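Local coordinates for D-isomer specific 2-hydroxyacid dehydrogenase family protein (Aeromonas salmonicida subsp. salmonicida, PDB 3HG7), which probably acts as an NAD-dependent oxidoreductase that interconverts D-2-hydroxyacids and the corresponding 2-oxoacids, as other members of its family do, at residues H17-L22 / P286-A290; L22-P28 / F293-Y297; K221-F227 / G247-V253; I235-L240 / A252-E258. The protein carries 1 engineered substitution. One frame throughout, in Å; residues are numbered along the deposited sequence. Where two conformers were deposited one is given.

Interaction 1. Residues H17-L22 / P286-A290; sequences HYERLL and PDDVA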
# COMPACT_ATOMS: atom_id res chain seq x y z
N HIS A 17 -7.02 19.08 -8.44
CA HIS A 17 -6.20 19.37 -7.27
C HIS A 17 -4.74 19.56 -7.71
O HIS A 17 -4.10 20.55 -7.35
CB HIS A 17 -6.33 18.23 -6.26
CG HIS A 17 -5.98 18.60 -4.84
ND1 HIS A 17 -6.37 17.85 -3.75
CD2 HIS A 17 -5.31 19.67 -4.35
CE1 HIS A 17 -5.92 18.42 -2.64
NE2 HIS A 17 -5.27 19.53 -2.98
N TYR A 18 -4.22 18.64 -8.51
CA TYR A 18 -2.82 18.80 -8.99
C TYR A 18 -2.59 20.10 -9.75
O TYR A 18 -1.53 20.76 -9.59
CB TYR A 18 -2.37 17.59 -9.83
CG TYR A 18 -2.10 16.39 -8.95
CD1 TYR A 18 -1.15 16.47 -7.91
CD2 TYR A 18 -2.77 15.19 -9.15
CE1 TYR A 18 -0.93 15.38 -7.06
CE2 TYR A 18 -2.54 14.10 -8.34
CZ TYR A 18 -1.62 14.20 -7.29
OH TYR A 18 -1.36 13.11 -6.46
N GLU A 19 -3.53 20.46 -10.61
CA GLU A 19 -3.39 21.68 -11.42
C GLU A 19 -3.32 22.92 -10.54
O GLU A 19 -2.49 23.81 -10.79
CB GLU A 19 -4.52 21.79 -12.45
CG GLU A 19 -4.46 23.02 -13.34
CD GLU A 19 -5.54 23.02 -14.41
OE1 GLU A 19 -6.72 22.93 -14.04
OE2 GLU A 19 -5.19 23.10 -15.60
N ARG A 20 -4.21 22.98 -9.55
CA ARG A 20 -4.23 24.07 -8.58
C ARG A 20 -2.89 24.14 -7.85
O ARG A 20 -2.28 25.20 -7.78
CB ARG A 20 -5.38 23.92 -7.57
CG ARG A 20 -5.31 24.86 -6.37
CD ARG A 20 -6.64 24.94 -5.63
NE ARG A 20 -7.06 23.67 -5.07
CZ ARG A 20 -6.45 23.05 -4.07
NH1 ARG A 20 -5.36 23.56 -3.52
NH2 ARG A 20 -6.93 21.90 -3.63
N LEU A 21 -2.43 23.01 -7.33
CA LEU A 21 -1.20 22.97 -6.54
C LEU A 21 0.04 23.36 -7.34
O LEU A 21 0.90 24.15 -6.88
CB LEU A 21 -1.01 21.58 -5.95
CG LEU A 21 -1.88 21.19 -4.75
CD1 LEU A 21 -1.83 19.70 -4.56
CD2 LEU A 21 -1.36 21.95 -3.51
N LEU A 22 0.13 22.78 -8.53
CA LEU A 22 1.25 23.06 -9.44
C LEU A 22 1.28 24.49 -10.00
O LEU A 22 2.36 25.03 -10.25
CB LEU A 22 1.28 22.03 -10.56
CG LEU A 22 2.25 20.85 -10.43
CD1 LEU A 22 2.73 20.53 -8.99
CD2 LEU A 22 1.68 19.62 -11.09
N PRO A 286 -3.00 14.49 -2.75
CA PRO A 286 -2.30 15.30 -3.75
C PRO A 286 -1.33 16.30 -3.13
O PRO A 286 -0.26 16.51 -3.69
CB PRO A 286 -3.43 16.02 -4.48
CG PRO A 286 -4.60 15.09 -4.34
CD PRO A 286 -4.47 14.47 -2.97
N ASP A 287 -1.67 16.87 -1.97
CA ASP A 287 -0.77 17.80 -1.30
C ASP A 287 0.61 17.16 -1.09
O ASP A 287 1.64 17.81 -1.29
CB ASP A 287 -1.35 18.32 0.03
CG ASP A 287 -2.57 19.22 -0.18
OD1 ASP A 287 -3.68 18.68 -0.40
OD2 ASP A 287 -2.44 20.46 -0.10
N ASP A 288 0.64 15.89 -0.71
CA ASP A 288 1.94 15.25 -0.47
C ASP A 288 2.63 14.77 -1.73
O ASP A 288 3.85 14.84 -1.84
CB ASP A 288 1.81 14.10 0.51
CG ASP A 288 1.55 14.58 1.92
OD1 ASP A 288 1.69 15.79 2.21
OD2 ASP A 288 1.21 13.75 2.75
N VAL A 289 1.83 14.30 -2.69
CA VAL A 289 2.38 13.85 -3.97
C VAL A 289 2.94 15.07 -4.74
O VAL A 289 3.98 14.98 -5.37
CB VAL A 289 1.33 13.08 -4.81
CG1 VAL A 289 1.90 12.71 -6.20
CG2 VAL A 289 0.87 11.81 -4.11
N ALA A 290 2.25 16.21 -4.69
CA ALA A 290 2.72 17.40 -5.41
C ALA A 290 4.06 17.87 -4.87
O ALA A 290 4.91 18.35 -5.63
CB ALA A 290 1.70 18.51 -5.35

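Interaction 2. Residues L22-P28 / F293-Y297; sequences LKAAHLP and FVRNY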
# COMPACT_ATOMS: atom_id res chain seq x y z
N LEU A 22 0.13 22.78 -8.53
CA LEU A 22 1.25 23.06 -9.44
C LEU A 22 1.28 24.49 -10.00
O LEU A 22 2.36 25.03 -10.25
CB LEU A 22 1.28 22.03 -10.56
CG LEU A 22 2.25 20.85 -10.43
CD1 LEU A 22 2.73 20.53 -8.99
CD2 LEU A 22 1.68 19.62 -11.09
N LYS A 23 0.10 25.07 -10.21
CA LYS A 23 -0.00 26.48 -10.62
C LYS A 23 0.40 27.41 -9.48
O LYS A 23 0.89 28.52 -9.72
CB LYS A 23 -1.42 26.82 -11.09
CG LYS A 23 -1.69 26.53 -12.56
CD LYS A 23 -3.14 26.87 -12.89
CE LYS A 23 -3.46 26.66 -14.36
NZ LYS A 23 -4.86 27.10 -14.67
N ALA A 24 0.21 26.96 -8.24
CA ALA A 24 0.61 27.74 -7.07
C ALA A 24 2.13 27.71 -6.90
O ALA A 24 2.72 28.68 -6.41
CB ALA A 24 -0.08 27.22 -5.82
N ALA A 25 2.75 26.61 -7.33
CA ALA A 25 4.20 26.39 -7.16
C ALA A 25 5.06 27.28 -8.06
O ALA A 25 6.28 27.39 -7.83
CB ALA A 25 4.53 24.93 -7.40
N HIS A 26 4.43 27.88 -9.06
CA HIS A 26 5.10 28.80 -9.98
C HIS A 26 6.46 28.24 -10.45
O HIS A 26 7.51 28.67 -9.98
CB HIS A 26 5.25 30.19 -9.33
CG HIS A 26 5.39 31.32 -10.31
ND1 HIS A 26 4.67 31.38 -11.49
CD2 HIS A 26 6.15 32.44 -10.27
CE1 HIS A 26 5.00 32.48 -12.14
NE2 HIS A 26 5.89 33.15 -11.42
N LEU A 27 6.40 27.25 -11.34
CA LEU A 27 7.57 26.60 -11.90
C LEU A 27 7.80 27.25 -13.24
O LEU A 27 6.92 27.21 -14.11
CB LEU A 27 7.33 25.10 -12.06
CG LEU A 27 6.77 24.36 -10.83
CD1 LEU A 27 5.94 23.14 -11.23
CD2 LEU A 27 7.84 23.96 -9.83
N PRO A 28 8.96 27.89 -13.41
CA PRO A 28 9.20 28.61 -14.66
C PRO A 28 9.48 27.65 -15.82
O PRO A 28 9.91 26.53 -15.59
CB PRO A 28 10.42 29.47 -14.34
CG PRO A 28 11.14 28.72 -13.26
CD PRO A 28 10.08 28.02 -12.46
N PHE A 293 6.59 15.67 -6.38
CA PHE A 293 6.76 16.11 -7.77
C PHE A 293 7.66 17.35 -7.85
O PHE A 293 8.64 17.36 -8.59
CB PHE A 293 5.43 16.37 -8.47
CG PHE A 293 5.62 16.92 -9.88
CD1 PHE A 293 5.79 16.05 -10.95
CD2 PHE A 293 5.70 18.29 -10.09
CE1 PHE A 293 6.00 16.55 -12.25
CE2 PHE A 293 5.96 18.81 -11.37
CZ PHE A 293 6.10 17.94 -12.46
N VAL A 294 7.35 18.38 -7.08
CA VAL A 294 8.14 19.62 -7.17
C VAL A 294 9.61 19.43 -6.73
O VAL A 294 10.50 20.00 -7.35
CB VAL A 294 7.43 20.78 -6.42
CG1 VAL A 294 8.35 21.99 -6.23
CG2 VAL A 294 6.16 21.16 -7.16
N ARG A 295 9.86 18.63 -5.69
CA ARG A 295 11.25 18.37 -5.27
C ARG A 295 11.99 17.60 -6.38
O ARG A 295 13.13 17.91 -6.71
CB ARG A 295 11.34 17.64 -3.90
CG ARG A 295 10.92 18.48 -2.69
CD ARG A 295 11.23 17.77 -1.33
NE ARG A 295 11.10 16.32 -1.43
CZ ARG A 295 10.15 15.59 -0.85
NH1 ARG A 295 10.12 14.27 -1.02
NH2 ARG A 295 9.22 16.18 -0.10
N ASN A 296 11.32 16.60 -6.96
CA ASN A 296 11.89 15.85 -8.08
C ASN A 296 12.07 16.71 -9.32
O ASN A 296 13.03 16.53 -10.06
CB ASN A 296 11.04 14.61 -8.39
CG ASN A 296 11.59 13.33 -7.74
OD1 ASN A 296 12.75 13.26 -7.30
ND2 ASN A 296 10.76 12.30 -7.71
N TYR A 297 11.16 17.65 -9.54
CA TYR A 297 11.27 18.56 -10.69
C TYR A 297 12.55 19.40 -10.60
O TYR A 297 13.30 19.52 -11.58
CB TYR A 297 10.03 19.46 -10.79
CG TYR A 297 10.11 20.44 -11.94
CD1 TYR A 297 9.81 20.05 -13.23
CD2 TYR A 297 10.44 21.77 -11.71
CE1 TYR A 297 9.89 20.95 -14.28
CE2 TYR A 297 10.52 22.68 -12.74
CZ TYR A 297 10.25 22.27 -14.03
OH TYR A 297 10.32 23.16 -15.08

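Interaction 3. Residues K221-F227 / G247-V253; sequences KPGAILF and GKLGMAV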
# COMPACT_ATOMS: atom_id res chain seq x y z
N LYS A 221 -1.61 -19.89 15.29
CA LYS A 221 -2.27 -19.17 16.40
C LYS A 221 -3.76 -18.90 16.22
O LYS A 221 -4.16 -18.22 15.27
CB LYS A 221 -1.51 -17.90 16.86
CG LYS A 221 -1.23 -17.91 18.37
CD LYS A 221 -0.89 -16.54 18.95
CE LYS A 221 -0.15 -16.70 20.28
NZ LYS A 221 -0.42 -15.62 21.28
N PRO A 222 -4.57 -19.43 17.15
CA PRO A 222 -6.03 -19.45 17.09
C PRO A 222 -6.69 -18.08 16.93
O PRO A 222 -7.66 -17.96 16.19
CB PRO A 222 -6.43 -20.04 18.46
CG PRO A 222 -5.21 -19.84 19.34
CD PRO A 222 -4.09 -20.08 18.39
N GLY A 223 -6.19 -17.07 17.64
CA GLY A 223 -6.86 -15.77 17.72
C GLY A 223 -6.06 -14.65 17.08
O GLY A 223 -6.31 -13.47 17.35
N ALA A 224 -5.10 -15.00 16.23
CA ALA A 224 -4.25 -14.01 15.59
C ALA A 224 -5.04 -13.28 14.52
O ALA A 224 -5.94 -13.84 13.91
CB ALA A 224 -3.05 -14.65 14.97
N ILE A 225 -4.66 -12.03 14.30
CA ILE A 225 -5.30 -11.20 13.30
C ILE A 225 -4.19 -10.93 12.31
O ILE A 225 -3.13 -10.44 12.68
CB ILE A 225 -5.83 -9.88 13.91
CG1 ILE A 225 -6.88 -10.20 14.98
CG2 ILE A 225 -6.41 -8.96 12.81
CD1 ILE A 225 -7.21 -9.06 15.93
N LEU A 226 -4.44 -11.25 11.05
CA LEU A 226 -3.49 -10.99 9.98
C LEU A 226 -3.95 -9.88 9.06
O LEU A 226 -5.04 -9.97 8.54
CB LEU A 226 -3.32 -12.26 9.13
CG LEU A 226 -2.50 -12.13 7.83
CD1 LEU A 226 -1.06 -11.72 8.12
CD2 LEU A 226 -2.54 -13.43 7.06
N PHE A 227 -3.10 -8.86 8.87
CA PHE A 227 -3.33 -7.79 7.87
C PHE A 227 -2.45 -8.00 6.66
O PHE A 227 -1.23 -8.23 6.81
CB PHE A 227 -2.93 -6.42 8.42
CG PHE A 227 -3.86 -5.88 9.48
CD1 PHE A 227 -4.70 -4.82 9.18
CD2 PHE A 227 -3.85 -6.39 10.78
CE1 PHE A 227 -5.57 -4.30 10.16
CE2 PHE A 227 -4.70 -5.88 11.75
CZ PHE A 227 -5.55 -4.82 11.45
N GLY A 247 -10.34 -22.47 12.16
CA GLY A 247 -9.78 -21.96 13.41
C GLY A 247 -8.26 -21.90 13.45
O GLY A 247 -7.67 -21.95 14.53
N LYS A 248 -7.63 -21.79 12.29
CA LYS A 248 -6.18 -21.73 12.20
C LYS A 248 -5.67 -20.30 12.40
O LYS A 248 -4.50 -20.08 12.76
CB LYS A 248 -5.72 -22.27 10.84
CG LYS A 248 -4.52 -23.20 10.93
CD LYS A 248 -4.78 -24.43 11.82
CE LYS A 248 -5.32 -25.60 11.01
NZ LYS A 248 -4.98 -26.92 11.63
N LEU A 249 -6.58 -19.35 12.18
CA LEU A 249 -6.31 -17.91 12.25
C LEU A 249 -7.60 -17.25 12.72
O LEU A 249 -8.70 -17.72 12.39
CB LEU A 249 -5.91 -17.38 10.87
CG LEU A 249 -5.41 -15.94 10.77
CD1 LEU A 249 -4.17 -15.75 11.63
CD2 LEU A 249 -5.13 -15.56 9.33
N GLY A 250 -7.49 -16.17 13.49
CA GLY A 250 -8.68 -15.58 14.12
C GLY A 250 -9.46 -14.73 13.12
O GLY A 250 -10.68 -14.89 12.93
N MET A 251 -8.73 -13.83 12.48
CA MET A 251 -9.34 -12.89 11.55
C MET A 251 -8.32 -12.52 10.51
O MET A 251 -7.11 -12.60 10.76
CB MET A 251 -9.80 -11.63 12.30
CG MET A 251 -11.05 -11.79 13.21
SD MET A 251 -12.65 -11.46 12.42
CE MET A 251 -12.12 -10.34 11.12
N ALA A 252 -8.79 -12.09 9.33
CA ALA A 252 -7.91 -11.50 8.33
C ALA A 252 -8.47 -10.15 7.85
O ALA A 252 -9.68 -10.03 7.67
CB ALA A 252 -7.74 -12.43 7.17
N VAL A 253 -7.61 -9.16 7.70
CA VAL A 253 -8.00 -7.85 7.13
C VAL A 253 -7.15 -7.64 5.91
O VAL A 253 -5.93 -7.48 6.02
CB VAL A 253 -7.74 -6.68 8.14
CG1 VAL A 253 -8.20 -5.31 7.56
CG2 VAL A 253 -8.43 -6.96 9.46

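Interaction 4. Residues I235-L240 / A252-E258; sequences INEGDL and AVLDVFE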
# COMPACT_ATOMS: atom_id res chain seq x y z
N ILE A 235 -0.18 -13.81 -0.09
CA ILE A 235 -1.13 -14.76 0.46
C ILE A 235 -1.74 -15.63 -0.63
O ILE A 235 -2.26 -15.13 -1.62
CB ILE A 235 -2.28 -14.03 1.23
CG1 ILE A 235 -1.73 -13.29 2.46
CG2 ILE A 235 -3.38 -15.01 1.66
CD1 ILE A 235 -2.69 -12.27 3.07
N ASN A 236 -1.67 -16.95 -0.43
CA ASN A 236 -2.48 -17.85 -1.24
C ASN A 236 -3.88 -17.80 -0.66
O ASN A 236 -4.11 -18.25 0.47
CB ASN A 236 -1.94 -19.28 -1.26
CG ASN A 236 -2.89 -20.25 -1.94
OD1 ASN A 236 -3.93 -20.61 -1.39
ND2 ASN A 236 -2.54 -20.68 -3.15
N GLU A 237 -4.80 -17.27 -1.45
CA GLU A 237 -6.14 -16.95 -0.96
C GLU A 237 -6.95 -18.19 -0.60
O GLU A 237 -7.67 -18.20 0.41
CB GLU A 237 -6.85 -15.99 -1.92
CG GLU A 237 -6.20 -14.58 -1.89
CD GLU A 237 -6.74 -13.58 -2.91
OE1 GLU A 237 -7.63 -13.92 -3.72
OE2 GLU A 237 -6.26 -12.42 -2.88
N GLY A 238 -6.80 -19.24 -1.41
CA GLY A 238 -7.50 -20.51 -1.20
C GLY A 238 -7.19 -21.11 0.16
O GLY A 238 -8.06 -21.66 0.85
N ASP A 239 -5.95 -20.95 0.57
CA ASP A 239 -5.51 -21.53 1.81
C ASP A 239 -5.67 -20.61 3.05
O ASP A 239 -5.79 -21.09 4.17
CB ASP A 239 -4.11 -22.04 1.62
CG ASP A 239 -4.01 -23.04 0.45
OD1 ASP A 239 -3.20 -22.81 -0.47
OD2 ASP A 239 -4.77 -24.03 0.43
N LEU A 240 -5.70 -19.30 2.81
CA LEU A 240 -6.16 -18.33 3.83
C LEU A 240 -7.59 -18.63 4.23
O LEU A 240 -7.93 -18.62 5.41
CB LEU A 240 -6.08 -16.89 3.29
CG LEU A 240 -6.90 -15.84 4.07
CD1 LEU A 240 -6.43 -15.69 5.51
CD2 LEU A 240 -6.93 -14.49 3.38
N ALA A 252 -8.79 -12.09 9.33
CA ALA A 252 -7.91 -11.50 8.33
C ALA A 252 -8.47 -10.15 7.85
O ALA A 252 -9.68 -10.03 7.67
CB ALA A 252 -7.74 -12.43 7.17
N VAL A 253 -7.61 -9.16 7.70
CA VAL A 253 -8.00 -7.85 7.13
C VAL A 253 -7.15 -7.64 5.91
O VAL A 253 -5.93 -7.48 6.02
CB VAL A 253 -7.74 -6.68 8.14
CG1 VAL A 253 -8.20 -5.31 7.56
CG2 VAL A 253 -8.43 -6.96 9.46
N LEU A 254 -7.80 -7.60 4.75
CA LEU A 254 -7.06 -7.54 3.50
C LEU A 254 -7.43 -6.32 2.71
O LEU A 254 -8.62 -6.11 2.43
CB LEU A 254 -7.36 -8.78 2.65
CG LEU A 254 -7.12 -10.19 3.19
CD1 LEU A 254 -7.17 -11.14 2.01
CD2 LEU A 254 -5.80 -10.29 3.93
N ASP A 255 -6.43 -5.51 2.37
CA ASP A 255 -6.64 -4.31 1.56
C ASP A 255 -6.26 -4.59 0.09
O ASP A 255 -6.66 -3.87 -0.82
CB ASP A 255 -5.82 -3.14 2.11
CG ASP A 255 -6.17 -1.82 1.45
OD1 ASP A 255 -7.39 -1.52 1.33
OD2 ASP A 255 -5.22 -1.12 1.01
N VAL A 256 -5.53 -5.69 -0.12
CA VAL A 256 -4.97 -6.01 -1.45
C VAL A 256 -5.21 -7.47 -1.81
O VAL A 256 -5.39 -8.32 -0.93
CB VAL A 256 -3.47 -5.70 -1.51
CG1 VAL A 256 -3.25 -4.20 -1.42
CG2 VAL A 256 -2.69 -6.47 -0.41
N PHE A 257 -5.24 -7.75 -3.11
CA PHE A 257 -5.74 -9.03 -3.57
C PHE A 257 -5.01 -9.51 -4.81
O PHE A 257 -4.44 -8.69 -5.55
CB PHE A 257 -7.24 -8.94 -3.81
CG PHE A 257 -8.00 -8.54 -2.58
CD1 PHE A 257 -8.36 -9.51 -1.64
CD2 PHE A 257 -8.30 -7.20 -2.33
CE1 PHE A 257 -9.04 -9.15 -0.48
CE2 PHE A 257 -8.96 -6.83 -1.17
CZ PHE A 257 -9.34 -7.81 -0.25
N GLU A 258 -5.01 -10.82 -5.02
CA GLU A 258 -4.44 -11.45 -6.23
C GLU A 258 -5.07 -10.85 -7.50
O GLU A 258 -4.39 -10.69 -8.52
CB GLU A 258 -4.65 -12.98 -6.18
CG GLU A 258 -3.41 -13.82 -6.48
CD GLU A 258 -3.19 -14.95 -5.46
OE1 GLU A 258 -4.11 -15.78 -5.25
OE2 GLU A 258 -2.09 -14.99 -4.86

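Interaction 1. Residues H17-L22 / P286-A290
His-17 touches Pro-286 where the first turns of two helices meet, and the pair illustrates how a helix-opening proline can offer one carbon to two rings at once. CB of Pro-286 lies over one face of the imidazole, 3.7 Å from the centroid of the His-17 ring, a CH-pi contact in which CG of the proline comes even nearer to ND1. With CG of His-17 anti to the backbone N (chi1 -158°), the ring is carried forward over the proline, and its NE2 arrives 3.1 Å from OD1 of Asp-287, the carboxylate plane standing steeply against the imidazole. Tyr-18 follows and shares the same CB: Pro-286 CB lies 4.0 Å from the centroid of the phenol ring, again over a face. Beyond the proline, the hydroxyl reaches Val-289, three residues on, where OH of Tyr-18 abuts CB of Val-289 at 3.2 Å, a tight fit at the ring edge. One turn further along, Leu-21 sends CD1 between the helices to touch CB of Ala-290 at 3.8 Å and to brush the carbonyl of Pro-286. Leu-22 adds a looser touch, its CD1 on the same alanine methyl. The short helix axes pass 9.8 Å apart, crossing at -51°. Both helices lie against the five-stranded parallel sheet formed near the start of the chain: Tyr-18, Leu-22 and Val-289 all rest on Met-52 of strand 50-53, while Leu-22 also reaches Leu-8 and Leu-10 of strand 6-11, so that helix 286-301 is packed back onto the domain where the chain began.

Interaction 2. Residues L22-P28 / F293-Y297
Val-294 forms the apolar centre by dividing its two methyls between different partners. CG2 lies 3.9 Å from CD1 of Leu-22 and also touches CB of Ala-25. CG1, anti to the backbone N (chi1 167°), is turned instead to the loop, where it meets CD2 of Leu-27 at 4.1 Å. Leu-22 and Val-294 pass in opposite senses, and the same CD1 also touches CD2 of Phe-293 at 3.9 Å, the leucine crossing the ring side chain at about a right angle. The loop thus continues the hydrophobic surface that the helix began. At His-26 the chain leaves the helical path with a positive phi (45°), and Leu-27 follows, its side chain directed to the opposing helix.

Leu-27 then forks between two rings. Its CD1 approaches the edge of Phe-293, near the ring plane, with CE2 at 4.3 Å. Its CD2 rests 3.9 Å from CD2 of Tyr-297, and the two side chains run alongside in opposite senses. At the polar margin, OH of Tyr-297 lies 3.4 Å from the carbonyl O of Pro-28, a weak hydrogen bond at most, and an unsettled one, because another acceptor competes for the same proton. The surroundings are those of a helix bedded on a parallel sheet: Phe-293 lies nearly parallel to the ring of Trp-70 on strand 70-73 and touches Leu-8, Ile-50 and Met-52, while Tyr-297 reaches Ile-50 and, on the outermost strand 30-34, Leu-30.

Interaction 3. Residues K221-F227 / G247-V253
Ala-224 O is gripped by two successive amides of the opposite segment, and the backbone ladder starts there. Gly-250 N donates at 2.8 Å to Ala-224 O, in the carbonyl plane but with a bent N-H (134°), and Met-251 N donates to the same oxygen in a straighter bond of 3.1 Å. The pattern then becomes regular: Leu-226 N gives to Met-251 O at 3.0 Å, and Val-253 N to Leu-226 O at 2.8 Å. Between these bonds, weaker CA-H...O contacts fill the gaps, among them Phe-227 CA to Val-253 O. Just before the strands the backbones come closest at two glycines, the CA atoms of Gly-223 and Gly-250 being 4.0 Å apart.

This is the parallel pairing of a beta-alpha-beta unit. Strands 225-228 and 251-254 are neighbours in the seven-stranded Rossmann-type sheet, helix 237-245 connects them, and the bridged pairs Ile-225/Met-251, Leu-226/Ala-252 and Phe-227/Val-253 fix the register.

Side-chain packing alternates between the faces. On the one bearing Phe-227, CB of Val-253 sits over the ring in a CH-pi contact, 4.0 Å from the Phe-227 centroid and displaced toward the rim; helix 100-115 covers this side. On the face of Leu-226, Leu-249 works by its two branches. A chi1 of -172° swings CG of Leu-249 away from its own N, and from there CD1 reaches the methyl of Ala-224 and CD2 lies 3.8 Å from CB of Leu-226. Lys-221, first residue of the type I turn 221-224, sends NZ out of the contact to a salt bridge with Asp-196.

Interaction 4. Residues I235-L240 / A252-E258
The helix of a beta-alpha-beta crossover in the Rossmann-type, probably NAD-binding domain packs here on the strand that follows it, and its first turn also meets the loop beyond that strand. Leu-240 of helix 237-245 extends tip to tip with Leu-254, CD2 of Leu-240 standing 3.6 Å from CD1 of Leu-254. Its other branch, CD1, settles on the methyl of Ala-252 at 3.9 Å. Ile-235, just ahead of the helix, adds to the patch, its CD1 against CD2 of Leu-254. The helix start is secured by Asn-236 as N-cap, whose OD1 accepts from Asp-239 N at 2.8 Å.

The polar half of the contact belongs to Glu-237. Its chain, extended beyond CG (chi2 174°), spans to the loop, where the carboxylate passes the edge of the Phe-257 ring. Glu-258 runs past it in the opposite direction, and the like-charged OE1 atoms of the two glutamates stay 4.3 Å apart; OE2 of Glu-258 turns elsewhere, to a weak hydrogen bond with His-210. Glu-258 N donates to Glu-237 OE2 at 2.9 Å in an almost linear bond (175°), arriving 39° above the carboxylate plane.

In the fold
The four contacts fall into two pairs, one in each lobe of the chain. Interactions 1 and 2 follow one another along helix 286-301, against helix 15-24 and then the loop after it, sharing Leu-22 with centres 9 Å apart. Interactions 3 and 4 hold together one beta-alpha-beta unit; their centres are 12 Å apart, and they join where Leu-249 CD2 meets Leu-240 CD1 at 4.0 Å. The two pairs do not touch: the centres of interactions 1 and 4 lie 33 Å apart, and their nearest atoms about 15 Å. The second pair belongs to the probable NAD-binding domain, where Gly-147, Gly-149 and Gly-152, after strand 142-146, fit the GxGxxG pattern of dinucleotide-binding folds.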